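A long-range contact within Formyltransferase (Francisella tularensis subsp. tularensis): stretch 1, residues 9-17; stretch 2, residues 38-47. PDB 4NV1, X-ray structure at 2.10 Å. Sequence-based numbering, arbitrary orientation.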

# COMPACT_ATOMS: atom_id res chain seq x y z
N VAL A 9 16.38 -10.41 29.82
CA VAL A 9 15.42 -11.14 29.03
C VAL A 9 14.86 -10.37 27.82
O VAL A 9 14.32 -9.25 27.96
CB VAL A 9 14.27 -11.47 29.93
CG1 VAL A 9 13.43 -12.52 29.25
CG2 VAL A 9 14.79 -11.90 31.28
N THR A 10 15.07 -10.93 26.63
CA THR A 10 14.51 -10.39 25.39
C THR A 10 14.24 -11.45 24.33
O THR A 10 14.98 -12.45 24.25
CB THR A 10 15.49 -9.42 24.72
OG1 THR A 10 14.84 -8.80 23.60
CG2 THR A 10 16.73 -10.12 24.26
N ASP A 11 13.19 -11.21 23.54
CA ASP A 11 13.00 -11.95 22.32
C ASP A 11 13.23 -11.12 21.08
O ASP A 11 12.66 -11.44 20.05
CB ASP A 11 11.61 -12.54 22.36
CG ASP A 11 11.51 -13.57 23.46
OD1 ASP A 11 12.26 -14.54 23.34
OD2 ASP A 11 10.79 -13.39 24.46
N ASN A 12 14.10 -10.11 21.11
CA ASN A 12 14.33 -9.28 19.92
C ASN A 12 15.77 -9.26 19.55
O ASN A 12 16.58 -8.91 20.40
CB ASN A 12 14.04 -7.81 20.21
CG ASN A 12 14.10 -6.94 18.96
OD1 ASN A 12 15.15 -6.49 18.49
ND2 ASN A 12 12.92 -6.65 18.45
N ARG A 13 16.08 -9.56 18.30
CA ARG A 13 17.46 -9.64 17.86
C ARG A 13 18.11 -8.30 17.96
O ARG A 13 19.30 -8.21 18.26
CB ARG A 13 17.47 -10.09 16.40
CG ARG A 13 18.53 -9.49 15.46
CD ARG A 13 19.79 -10.33 15.31
NE ARG A 13 19.61 -11.44 14.36
CZ ARG A 13 19.10 -12.65 14.62
NH1 ARG A 13 18.68 -13.01 15.83
NH2 ARG A 13 19.00 -13.55 13.65
N THR A 14 17.38 -7.25 17.57
CA THR A 14 18.02 -5.94 17.50
C THR A 14 18.35 -5.41 18.90
O THR A 14 19.46 -4.97 19.19
CB THR A 14 17.17 -4.95 16.66
OG1 THR A 14 17.57 -5.11 15.30
CG2 THR A 14 17.43 -3.50 17.06
N ILE A 15 17.35 -5.46 19.77
CA ILE A 15 17.55 -5.19 21.19
C ILE A 15 18.65 -6.06 21.80
O ILE A 15 19.52 -5.53 22.53
CB ILE A 15 16.22 -5.45 21.92
CG1 ILE A 15 15.20 -4.37 21.53
CG2 ILE A 15 16.38 -5.58 23.44
CD1 ILE A 15 15.69 -2.93 21.65
N LEU A 16 18.65 -7.36 21.48
CA LEU A 16 19.70 -8.27 21.99
C LEU A 16 21.07 -7.74 21.57
O LEU A 16 22.02 -7.63 22.37
CB LEU A 16 19.54 -9.74 21.56
CG LEU A 16 20.79 -10.61 21.86
CD1 LEU A 16 21.04 -10.60 23.37
CD2 LEU A 16 20.76 -12.06 21.34
N SER A 17 21.16 -7.40 20.29
CA SER A 17 22.41 -6.82 19.77
C SER A 17 22.81 -5.44 20.37
O SER A 17 24.00 -5.17 20.62
CB SER A 17 22.27 -6.69 18.24
OG SER A 17 23.51 -6.30 17.73
N LYS A 38 9.51 -20.19 22.59
CA LYS A 38 8.89 -19.81 21.30
C LYS A 38 9.91 -19.21 20.34
O LYS A 38 9.66 -19.05 19.13
CB LYS A 38 7.75 -18.83 21.54
CG LYS A 38 6.74 -19.38 22.52
CD LYS A 38 5.36 -18.76 22.45
CE LYS A 38 4.40 -19.58 23.30
NZ LYS A 38 3.04 -18.99 23.45
N SER A 39 11.10 -18.94 20.86
CA SER A 39 12.07 -18.13 20.18
C SER A 39 13.29 -18.95 19.74
O SER A 39 14.27 -18.38 19.25
CB SER A 39 12.40 -16.93 21.11
OG SER A 39 13.35 -16.04 20.55
N GLN A 40 13.20 -20.29 19.83
CA GLN A 40 14.35 -21.20 19.59
C GLN A 40 15.01 -21.06 18.20
O GLN A 40 16.22 -21.24 18.02
CB GLN A 40 13.87 -22.64 19.79
CG GLN A 40 14.99 -23.68 19.95
CD GLN A 40 15.21 -24.17 21.38
OE1 GLN A 40 16.36 -24.39 21.80
NE2 GLN A 40 14.12 -24.37 22.13
N THR A 41 14.19 -20.72 17.21
CA THR A 41 14.65 -20.62 15.83
C THR A 41 15.17 -19.22 15.50
O THR A 41 16.24 -19.09 14.92
CB THR A 41 13.54 -20.98 14.81
OG1 THR A 41 12.75 -22.08 15.32
CG2 THR A 41 14.14 -21.31 13.43
N SER A 42 14.40 -18.19 15.87
CA SER A 42 14.82 -16.82 15.54
C SER A 42 16.24 -16.71 16.02
O SER A 42 17.11 -16.18 15.29
CB SER A 42 13.98 -15.78 16.27
OG SER A 42 13.65 -16.29 17.55
N PHE A 43 16.43 -17.23 17.23
CA PHE A 43 17.74 -17.20 17.92
C PHE A 43 18.56 -18.49 17.88
O PHE A 43 19.27 -18.81 18.84
CB PHE A 43 17.58 -16.74 19.38
CG PHE A 43 17.36 -15.26 19.56
CD1 PHE A 43 18.08 -14.34 18.82
CD2 PHE A 43 16.44 -14.79 20.49
CE1 PHE A 43 17.89 -12.98 18.99
CE2 PHE A 43 16.26 -13.44 20.68
CZ PHE A 43 16.98 -12.54 19.92
N ALA A 44 18.51 -19.20 16.75
CA ALA A 44 19.27 -20.43 16.55
C ALA A 44 20.81 -20.24 16.51
O ALA A 44 21.49 -20.93 17.25
CB ALA A 44 18.72 -21.19 15.33
N LYS A 45 21.39 -19.31 15.75
CA LYS A 45 22.87 -19.13 15.79
C LYS A 45 23.44 -18.69 17.16
O LYS A 45 24.54 -19.11 17.58
CB LYS A 45 23.36 -18.13 14.73
CG LYS A 45 24.17 -18.76 13.60
CD LYS A 45 25.53 -19.27 14.05
CE LYS A 45 26.27 -19.97 12.92
NZ LYS A 45 27.70 -19.55 12.87
N GLU A 46 22.68 -17.83 17.85
CA GLU A 46 23.12 -17.23 19.10
C GLU A 46 22.96 -18.22 20.27
O GLU A 46 23.86 -18.27 21.08
CB GLU A 46 22.40 -15.90 19.39
CG GLU A 46 22.42 -14.89 18.25
CD GLU A 46 21.30 -15.09 17.25
OE1 GLU A 46 21.18 -14.27 16.31
OE2 GLU A 46 20.52 -16.06 17.38
N ILE A 47 21.86 -18.98 20.33
CA ILE A 47 21.63 -20.04 21.34
C ILE A 47 22.71 -21.11 21.31
O ILE A 47 23.30 -21.46 22.34
CB ILE A 47 20.29 -20.77 21.14
CG1 ILE A 47 19.16 -19.87 21.63
CG2 ILE A 47 20.24 -22.12 21.88
CD1 ILE A 47 17.78 -20.41 21.34

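The apolar part of the contact centres on Phe43, which is buried and gives up 101 Å² to the other stretch, the largest share of any residue in the 348 Å² interface. Its CA-to-CB bond points sideways, yet chi1 of -77° (m) carries the ring across. Leu16, whose CA-to-CB bond points toward stretch 2, places CD2 3.8 Å from Phe43 CE1, a branched aliphatic end against the aromatic ring. The remaining neighbours of the ring are largely backbone: Asn12 C lies 3.5 Å from Phe43 CZ, near the ring plane and so at its edge, while Asp11 C and Thr10 O approach Phe43 CE2 at 3.8 and 3.9 Å. The large apolar ring thus meets both main-chain atoms and the side chains of Leu16 and Arg13, which suits a buried position.

The charged part is a salt bridge, Arg13 NH1 to Glu46 OE1, at 2.8 Å. The oxygen lies over one face of the guanidinium, well out of its plane, so no N-H points at it and the attraction rests on charge alone. Arg13 starts sideways, but its long side chain brings NH1 within 3.3 Å of Phe43 CE1, which sits at the guanidinium edge.

Among polar groups, no clear hydrogen bond crosses the interface. Asp11 OD1 comes within 3.3 Å of both CB and OG of Ser39, where the Asp11 and Ser39 CA atoms are 6.6 Å apart; the small serine side chain fits this close approach.

Hydrogen bonds within each stretch shape the partners. Asn12 caps the first helix, its OD1 accepting from Ile15 N at 2.7 Å and weakly from Thr14 N at 2.5 Å. In stretch 2, Ser42 OG donates to Ser39 O at 2.8 Å, and a type I turn from Thr41 to Ala44 contains Phe43, the N-cap residue of the second helix.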